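Side-chain contacts in putative cytosine/guanine deaminase (Unidentified, PDB 2PAJ), which catalyses the zinc-dependent hydrolytic deamination of 2-amino-4-hydroxypteridines such as isoxanthopterin to 2,4-dihydroxypteridines, with release of ammonium: residues V67-P70 with A71-N74; A343-M346 with I347-V350; E385-H388 with W389-G393. All coordinates share one frame; numbering follows the deposited sequence.

Contact 1: V67-P70 with A71-N74; sequences VIYP and AWVN
The Tyr69 ring turns one edge to Trp72: the indole carbon CH2 lies close to the plane of the phenol ring, beyond its CD2 side. Tyr69 CD2 is 3.8 Å from Trp72 CZ2, and Tyr69 CE2 is 3.9 Å from Trp72 CH2, so two ring carbons of each residue make the touch. Relative to the indole plane the approach is oblique. The Tyr69 ring and the six-membered ring of Trp72 have centroids 5.8 Å apart and planes at 75°, which is neither a stack nor a clean edge-to-face pair; a better-defined edge-to-face partner of Tyr69 is Tyr417.

Three residues apart in a regular strand, the two side chains would point to opposite sides. They meet because strand 67-73 is interrupted at Ala71, a loop residue, which brings both aromatic groups onto one side while the Ala71 methyl points elsewhere. Trp72 CG lies beside its backbone N (chi1 -56°), which tips the indole back along the chain toward Tyr69. The phenol oxygen reaches past the pair to hydrogen-bond the backbone O of Ala431.

The strand joins two parts of the fold. Its start pairs antiparallel with strand 414-418, and its end runs parallel to strand 131-136, consistent with its second half being the first strand of the TIM barrel. Helix 383-398 covers the aromatic pair through Ile387 and Thr391, and helix 346-359 packs on the indole.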
ATOM      1  N   VAL A  67     -21.012   6.434   4.173  1.00 54.54           N
ATOM      2  CA  VAL A  67     -20.300   6.904   3.000  1.00 54.30           C
ATOM      3  C   VAL A  67     -19.492   5.735   2.436  1.00 52.76           C
ATOM      4  O   VAL A  67     -18.898   4.946   3.176  1.00 50.92           O
ATOM      5  CB  VAL A  67     -19.359   8.084   3.377  1.00 55.69           C
ATOM      6  CG1 VAL A  67     -18.622   8.597   2.160  1.00 57.61           C
ATOM      7  CG2 VAL A  67     -20.169   9.205   3.999  1.00 55.47           C
ATOM      8  N   ILE A  68     -19.491   5.625   1.115  1.00 52.27           N
ATOM      9  CA  ILE A  68     -18.769   4.560   0.441  1.00 52.03           C
ATOM     10  C   ILE A  68     -17.586   5.144  -0.322  1.00 51.96           C
ATOM     11  O   ILE A  68     -17.696   6.190  -0.958  1.00 52.70           O
ATOM     12  CB  ILE A  68     -19.713   3.774  -0.515  1.00 51.60           C
ATOM     13  CG1 ILE A  68     -20.750   3.009   0.312  1.00 48.12           C
ATOM     14  CG2 ILE A  68     -18.921   2.801  -1.367  1.00 50.24           C
ATOM     15  CD1 ILE A  68     -21.741   2.236  -0.500  1.00 47.86           C
ATOM     16  N   TYR A  69     -16.455   4.455  -0.218  1.00 52.05           N
ATOM     17  CA  TYR A  69     -15.187   4.823  -0.848  1.00 51.94           C
ATOM     18  C   TYR A  69     -14.617   3.520  -1.405  1.00 51.57           C
ATOM     19  O   TYR A  69     -15.037   2.427  -1.009  1.00 50.64           O
ATOM     20  CB  TYR A  69     -14.185   5.280   0.224  1.00 53.90           C
ATOM     21  CG  TYR A  69     -14.090   6.753   0.606  1.00 55.11           C
ATOM     22  CD1 TYR A  69     -15.232   7.543   0.783  1.00 56.67           C
ATOM     23  CD2 TYR A  69     -12.837   7.330   0.872  1.00 56.17           C
ATOM     24  CE1 TYR A  69     -15.132   8.863   1.214  1.00 58.47           C
ATOM     25  CE2 TYR A  69     -12.726   8.643   1.304  1.00 57.74           C
ATOM     26  CZ  TYR A  69     -13.875   9.404   1.475  1.00 58.59           C
ATOM     27  OH  TYR A  69     -13.766  10.694   1.935  1.00 57.96           O
ATOM     28  N   PRO A  70     -13.683   3.606  -2.359  1.00 50.93           N
ATOM     29  CA  PRO A  70     -13.143   2.333  -2.830  1.00 50.27           C
ATOM     30  C   PRO A  70     -12.070   2.045  -1.766  1.00 50.05           C
ATOM     31  O   PRO A  70     -11.496   2.983  -1.213  1.00 51.07           O
ATOM     32  CB  PRO A  70     -12.571   2.683  -4.201  1.00 49.83           C
ATOM     33  CG  PRO A  70     -12.232   4.101  -4.086  1.00 50.18           C
ATOM     34  CD  PRO A  70     -13.393   4.679  -3.320  1.00 51.54           C
ATOM     35  N   ALA A  71     -11.832   0.781  -1.425  1.00 49.49           N
ATOM     36  CA  ALA A  71     -10.825   0.455  -0.411  1.00 48.23           C
ATOM     37  C   ALA A  71      -9.463   1.066  -0.783  1.00 48.26           C
ATOM     38  O   ALA A  71      -9.153   1.230  -1.959  1.00 49.72           O
ATOM     39  CB  ALA A  71     -10.718  -1.060  -0.254  1.00 47.15           C
ATOM     40  N   TRP A  72      -8.651   1.414   0.209  1.00 47.60           N
ATOM     41  CA  TRP A  72      -7.357   2.020  -0.080  1.00 46.87           C
ATOM     42  C   TRP A  72      -6.344   1.043  -0.665  1.00 46.42           C
ATOM     43  O   TRP A  72      -6.411  -0.165  -0.459  1.00 46.65           O
ATOM     44  CB  TRP A  72      -6.726   2.625   1.182  1.00 48.68           C
ATOM     45  CG  TRP A  72      -7.552   3.638   1.896  1.00 47.62           C
ATOM     46  CD1 TRP A  72      -8.161   3.498   3.113  1.00 47.20           C
ATOM     47  CD2 TRP A  72      -7.921   4.929   1.407  1.00 47.78           C
ATOM     48  NE1 TRP A  72      -8.896   4.615   3.403  1.00 49.52           N
ATOM     49  CE2 TRP A  72      -8.769   5.514   2.373  1.00 50.15           C
ATOM     50  CE3 TRP A  72      -7.626   5.650   0.239  1.00 48.37           C
ATOM     51  CZ2 TRP A  72      -9.326   6.791   2.212  1.00 50.03           C
ATOM     52  CZ3 TRP A  72      -8.174   6.910   0.076  1.00 47.24           C
ATOM     53  CH2 TRP A  72      -9.020   7.471   1.061  1.00 49.23           C
ATOM     54  N   VAL A  73      -5.395   1.604  -1.398  1.00 45.80           N
ATOM     55  CA  VAL A  73      -4.314   0.857  -2.009  1.00 45.53           C
ATOM     56  C   VAL A  73      -3.018   1.492  -1.501  1.00 45.28           C
ATOM     57  O   VAL A  73      -2.682   2.619  -1.859  1.00 45.63           O
ATOM     58  CB  VAL A  73      -4.363   0.955  -3.548  1.00 45.80           C
ATOM     59  CG1 VAL A  73      -3.279   0.085  -4.161  1.00 45.67           C
ATOM     60  CG2 VAL A  73      -5.721   0.534  -4.046  1.00 44.45           C
ATOM     61  N   ASN A  74      -2.311   0.773  -0.643  1.00 45.23           N
ATOM     62  CA  ASN A  74      -1.050   1.247  -0.095  1.00 45.28           C
ATOM     63  C   ASN A  74       0.063   0.758  -1.011  1.00 43.82           C
ATOM     64  O   ASN A  74       0.212  -0.436  -1.213  1.00 44.27           O
ATOM     65  CB  ASN A  74      -0.860   0.694   1.319  1.00 47.17           C
ATOM     66  CG  ASN A  74       0.510   0.988   1.881  1.00 50.81           C
ATOM     67  OD1 ASN A  74       0.826   2.126   2.206  1.00 53.57           O
ATOM     68  ND2 ASN A  74       1.339  -0.047   1.990  1.00 52.50           N
TER

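Contact 2: A343-M346 with I347-V350; sequences AADM and ISEV
Asp345 and Ser348 meet at the start of helix 346-359, where the aspartate is the N-cap. Its OD1 accepts from Ser348 N at 2.8 Å with an N-H...O angle of 163°, although the donor stands 44° out of the carboxylate plane. A second, weak bond reaches the same oxygen from Ile347 N. The other oxygen, OD2, takes the proton of Ser348 OG at 2.7 Å on its syn side, so the serine engages the carboxylate through both its amide and its hydroxyl. With CG placed between the backbone N and the carbonyl carbon (chi1 60°), the carboxylate swings over the first turn and faces these donors. The first helical backbone bonds follow, Glu349 N to Asp345 O at 3.2 Å and Val350 N to Met346 O at 3.0 Å.

The packed side is formed by Met346, Ile347 and Val350, all buried and all touching Trp72; Met346 and Val350 also reach Ile333 of strand 331-333. Among their side chains, the contact of Met346 CE with Val350 CG2 is a loose one at 4.2 Å. The side chain of Glu349 lies about 10 Å from the zinc ion, and its OE2 has a weak hydrogen bond from Gln309 N. Asp345, Ser348 and Ala343 make up the partly exposed side, where Ala343 CB lies 3.8 Å from Ser348 OG. Leading into the cap, Ala344 is the centre of an inverse gamma turn, with a weak bond from Asp345 N to Ala343 O.

Chemically, the aspartate carboxylate offers acceptors to amides that have no preceding helical turn to bond to. The helix N terminus and the serine hydroxyl would both be expected to stabilise its negative charge and favour the ionised form.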
ATOM      1  N   ALA A 343       2.013   6.659  12.622  1.00 49.87           N
ATOM      2  CA  ALA A 343       0.607   6.555  12.247  1.00 51.31           C
ATOM      3  C   ALA A 343       0.514   5.870  10.889  1.00 52.57           C
ATOM      4  O   ALA A 343       0.100   6.466   9.894  1.00 51.84           O
ATOM      5  CB  ALA A 343      -0.015   7.943  12.188  1.00 52.77           C
ATOM      6  N   ALA A 344       0.901   4.599  10.866  1.00 53.65           N
ATOM      7  CA  ALA A 344       0.924   3.810   9.644  1.00 53.61           C
ATOM      8  C   ALA A 344      -0.418   3.221   9.195  1.00 53.99           C
ATOM      9  O   ALA A 344      -0.610   2.003   9.189  1.00 54.43           O
ATOM     10  CB  ALA A 344       1.967   2.705   9.782  1.00 52.28           C
ATOM     11  N   ASP A 345      -1.346   4.098   8.830  1.00 53.03           N
ATOM     12  CA  ASP A 345      -2.651   3.681   8.334  1.00 51.75           C
ATOM     13  C   ASP A 345      -3.000   4.648   7.216  1.00 49.81           C
ATOM     14  O   ASP A 345      -2.575   5.805   7.232  1.00 47.07           O
ATOM     15  CB  ASP A 345      -3.708   3.677   9.454  1.00 54.10           C
ATOM     16  CG  ASP A 345      -3.907   5.039  10.101  1.00 55.89           C
ATOM     17  OD1 ASP A 345      -4.805   5.788   9.656  1.00 55.66           O
ATOM     18  OD2 ASP A 345      -3.166   5.358  11.060  1.00 57.49           O
ATOM     19  N   MET A 346      -3.743   4.161   6.231  1.00 48.34           N
ATOM     20  CA  MET A 346      -4.088   4.976   5.084  1.00 47.95           C
ATOM     21  C   MET A 346      -4.956   6.192   5.363  1.00 48.38           C
ATOM     22  O   MET A 346      -4.983   7.126   4.566  1.00 49.66           O
ATOM     23  CB  MET A 346      -4.713   4.107   3.985  1.00 45.57           C
ATOM     24  CG  MET A 346      -3.694   3.361   3.105  1.00 43.48           C
ATOM     25  SD  MET A 346      -2.484   4.424   2.257  1.00 42.10           S
ATOM     26  CE  MET A 346      -3.477   5.169   1.034  1.00 43.42           C
ATOM     27  N   ILE A 347      -5.657   6.210   6.485  1.00 48.25           N
ATOM     28  CA  ILE A 347      -6.478   7.372   6.784  1.00 48.89           C
ATOM     29  C   ILE A 347      -5.624   8.535   7.301  1.00 49.66           C
ATOM     30  O   ILE A 347      -5.768   9.666   6.835  1.00 49.26           O
ATOM     31  CB  ILE A 347      -7.608   6.987   7.754  1.00 48.24           C
ATOM     32  CG1 ILE A 347      -8.767   6.416   6.934  1.00 47.39           C
ATOM     33  CG2 ILE A 347      -8.069   8.182   8.559  1.00 46.06           C
ATOM     34  CD1 ILE A 347      -9.723   5.581   7.714  1.00 51.01           C
ATOM     35  N   SER A 348      -4.719   8.252   8.232  1.00 49.03           N
ATOM     36  CA  SER A 348      -3.832   9.279   8.755  1.00 48.87           C
ATOM     37  C   SER A 348      -3.030   9.861   7.599  1.00 51.10           C
ATOM     38  O   SER A 348      -2.813  11.075   7.531  1.00 52.81           O
ATOM     39  CB  SER A 348      -2.863   8.683   9.771  1.00 48.25           C
ATOM     40  OG  SER A 348      -3.557   8.046  10.827  1.00 48.78           O
ATOM     41  N   GLU A 349      -2.596   8.981   6.697  1.00 51.36           N
ATOM     42  CA  GLU A 349      -1.799   9.357   5.535  1.00 51.41           C
ATOM     43  C   GLU A 349      -2.547  10.220   4.545  1.00 51.18           C
ATOM     44  O   GLU A 349      -2.038  11.229   4.064  1.00 52.29           O
ATOM     45  CB  GLU A 349      -1.276   8.099   4.829  1.00 51.45           C
ATOM     46  CG  GLU A 349       0.095   7.647   5.310  1.00 53.56           C
ATOM     47  CD  GLU A 349       1.193   8.631   4.927  1.00 55.79           C
ATOM     48  OE1 GLU A 349       1.204   9.091   3.765  1.00 56.76           O
ATOM     49  OE2 GLU A 349       2.056   8.937   5.767  1.00 56.22           O
ATOM     50  N   VAL A 350      -3.762   9.808   4.239  1.00 50.36           N
ATOM     51  CA  VAL A 350      -4.604  10.535   3.309  1.00 49.98           C
ATOM     52  C   VAL A 350      -4.959  11.918   3.879  1.00 48.46           C
ATOM     53  O   VAL A 350      -5.061  12.907   3.151  1.00 47.93           O
ATOM     54  CB  VAL A 350      -5.858   9.684   3.006  1.00 50.76           C
ATOM     55  CG1 VAL A 350      -7.048  10.540   2.668  1.00 53.15           C
ATOM     56  CG2 VAL A 350      -5.540   8.739   1.864  1.00 48.61           C
TER

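Contact 3: E385-H388 with W389-G393; sequences EVIH and WGTAG
His388 O is gripped by two backbone amides. Gly393 N donates to it at 2.8 Å and Thr391 N at 3.1 Å, and they arrive from opposite faces of the carbonyl plane. The Gly393 bond, spanning five residues, defines a pi-type turn within helix 383-398; the Thr391 donor sits 66° above the plane and uses no lone-pair direction. In the preceding turn Gly390 N still donates to Val386 O in the usual alpha-helical way, so the widening is local.

Thr391 adds a side-chain bond, OG1 to Ile387 O at 2.6 Å. Its hydroxyl, set between the backbone N and the carbonyl carbon (chi1 60°), is thereby turned back along the helix to the carbonyl four residues earlier. Alongside, the His388 imidazole lies against the next turn: CD2 is 3.8 Å from Ala392 CB, and Gly393 N stands over one ring face, toward the rim.

One turn back, Glu385 crosses Trp389. The chain bends at chi2 and carries Glu385 OE2 over a face of the Trp389 indole, near CZ2 and CE2, with carboxylate and ring planes 89° apart. Val386 CG2 is more distant, 4.4 Å from Trp389 CE3. The buried indole packs on Val331 and Ile333 of strand 331-333 and touches Thr353 of helix 346-359.

At the wide turn, the two amides that share His388 O satisfy that acceptor from both faces. A carboxylate oxygen over the electron-rich indole face is not expected to be attractive in itself. The salt bridge from Glu385 OE1 to Arg322, a residue that also touches Trp389, probably offsets this cost and may account for the placement.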
ATOM      1  N   GLU A 385      -9.403  14.404  -5.609  1.00 54.18           N
ATOM      2  CA  GLU A 385      -8.052  14.434  -6.133  1.00 54.76           C
ATOM      3  C   GLU A 385      -7.200  13.456  -5.338  1.00 54.29           C
ATOM      4  O   GLU A 385      -6.488  12.631  -5.893  1.00 54.56           O
ATOM      5  CB  GLU A 385      -7.528  15.849  -5.961  1.00 58.28           C
ATOM      6  CG  GLU A 385      -6.785  16.423  -7.132  1.00 62.69           C
ATOM      7  CD  GLU A 385      -5.367  15.957  -7.163  1.00 64.03           C
ATOM      8  OE1 GLU A 385      -4.530  16.614  -7.826  1.00 65.30           O
ATOM      9  OE2 GLU A 385      -5.102  14.920  -6.522  1.00 63.92           O
ATOM     10  N   VAL A 386      -7.293  13.556  -4.023  1.00 54.04           N
ATOM     11  CA  VAL A 386      -6.544  12.702  -3.118  1.00 53.76           C
ATOM     12  C   VAL A 386      -7.094  11.278  -3.035  1.00 55.40           C
ATOM     13  O   VAL A 386      -6.335  10.319  -2.912  1.00 56.54           O
ATOM     14  CB  VAL A 386      -6.523  13.336  -1.720  1.00 51.83           C
ATOM     15  CG1 VAL A 386      -5.759  12.464  -0.746  1.00 50.60           C
ATOM     16  CG2 VAL A 386      -5.908  14.727  -1.812  1.00 51.56           C
ATOM     17  N   ILE A 387      -8.412  11.138  -3.098  1.00 55.39           N
ATOM     18  CA  ILE A 387      -9.021   9.819  -3.033  1.00 53.77           C
ATOM     19  C   ILE A 387      -8.551   9.017  -4.234  1.00 52.91           C
ATOM     20  O   ILE A 387      -8.432   7.801  -4.174  1.00 52.49           O
ATOM     21  CB  ILE A 387     -10.571   9.903  -3.035  1.00 53.69           C
ATOM     22  CG1 ILE A 387     -11.069  10.499  -1.717  1.00 52.99           C
ATOM     23  CG2 ILE A 387     -11.168   8.520  -3.220  1.00 51.63           C
ATOM     24  CD1 ILE A 387     -12.573  10.711  -1.672  1.00 53.95           C
ATOM     25  N   HIS A 388      -8.272   9.710  -5.327  1.00 52.38           N
ATOM     26  CA  HIS A 388      -7.806   9.049  -6.533  1.00 51.89           C
ATOM     27  C   HIS A 388      -6.426   8.476  -6.278  1.00 50.70           C
ATOM     28  O   HIS A 388      -6.167   7.310  -6.567  1.00 50.70           O
ATOM     29  CB  HIS A 388      -7.725  10.035  -7.695  1.00 52.47           C
ATOM     30  CG  HIS A 388      -7.421   9.381  -8.998  1.00 54.05           C
ATOM     31  ND1 HIS A 388      -6.374   9.772  -9.802  1.00 55.52           N
ATOM     32  CD2 HIS A 388      -8.009   8.336  -9.621  1.00 54.49           C
ATOM     33  CE1 HIS A 388      -6.327   8.992 -10.866  1.00 55.50           C
ATOM     34  NE2 HIS A 388      -7.308   8.113 -10.779  1.00 57.04           N
ATOM     35  N   TRP A 389      -5.545   9.313  -5.741  1.00 48.37           N
ATOM     36  CA  TRP A 389      -4.178   8.910  -5.439  1.00 46.27           C
ATOM     37  C   TRP A 389      -4.135   7.701  -4.519  1.00 45.68           C
ATOM     38  O   TRP A 389      -3.336   6.791  -4.723  1.00 45.05           O
ATOM     39  CB  TRP A 389      -3.428  10.064  -4.782  1.00 45.71           C
ATOM     40  CG  TRP A 389      -3.181  11.210  -5.690  1.00 48.28           C
ATOM     41  CD1 TRP A 389      -3.238  11.202  -7.055  1.00 46.72           C
ATOM     42  CD2 TRP A 389      -2.727  12.519  -5.320  1.00 49.23           C
ATOM     43  NE1 TRP A 389      -2.840  12.415  -7.564  1.00 47.88           N
ATOM     44  CE2 TRP A 389      -2.514  13.246  -6.524  1.00 49.45           C
ATOM     45  CE3 TRP A 389      -2.466  13.150  -4.092  1.00 49.84           C
ATOM     46  CZ2 TRP A 389      -2.053  14.579  -6.537  1.00 50.65           C
ATOM     47  CZ3 TRP A 389      -2.008  14.468  -4.103  1.00 51.69           C
ATOM     48  CH2 TRP A 389      -1.803  15.167  -5.323  1.00 50.96           C
ATOM     49  N   GLY A 390      -5.016   7.691  -3.521  1.00 45.04           N
ATOM     50  CA  GLY A 390      -5.051   6.610  -2.548  1.00 44.32           C
ATOM     51  C   GLY A 390      -5.757   5.340  -2.965  1.00 43.19           C
ATOM     52  O   GLY A 390      -5.715   4.338  -2.244  1.00 42.12           O
ATOM     53  N   THR A 391      -6.400   5.376  -4.126  1.00 43.08           N
ATOM     54  CA  THR A 391      -7.122   4.213  -4.622  1.00 44.13           C
ATOM     55  C   THR A 391      -6.700   3.816  -6.035  1.00 44.60           C
ATOM     56  O   THR A 391      -5.687   3.153  -6.209  1.00 45.12           O
ATOM     57  CB  THR A 391      -8.671   4.439  -4.572  1.00 44.02           C
ATOM     58  OG1 THR A 391      -9.021   5.557  -5.389  1.00 42.92           O
ATOM     59  CG2 THR A 391      -9.131   4.724  -3.142  1.00 40.73           C
ATOM     60  N   ALA A 392      -7.470   4.235  -7.037  1.00 45.67           N
ATOM     61  CA  ALA A 392      -7.207   3.911  -8.437  1.00 45.87           C
ATOM     62  C   ALA A 392      -5.822   4.331  -8.940  1.00 47.71           C
ATOM     63  O   ALA A 392      -5.261   3.693  -9.828  1.00 48.36           O
ATOM     64  CB  ALA A 392      -8.286   4.526  -9.298  1.00 43.39           C
ATOM     65  N   GLY A 393      -5.279   5.409  -8.384  1.00 48.34           N
ATOM     66  CA  GLY A 393      -3.961   5.858  -8.792  1.00 48.49           C
ATOM     67  C   GLY A 393      -2.903   4.844  -8.400  1.00 49.85           C
ATOM     68  O   GLY A 393      -2.022   4.514  -9.186  1.00 51.19           O
TER

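In the fold
All three contacts are local, each within a continuous run of residues. They follow in series along the chain; none encloses or crosses another and none closes a long loop. Contact 1 comes first, on strand 67-73, ahead of the zinc ligands His76 and His78; contact 2 starts helix 346-359, shortly after the zinc ligand Asp336; contact 3 lies in the next helix, 383-398. In space they converge. Trp72 CG is 3.6 Å from Met346 CB, Val73 N probably bonds Gly390 O at 2.9 Å, and Val350 O lies 4.0 Å from Val386 CG1. The two successive helices are thus packed together and against what is probably the first barrel strand.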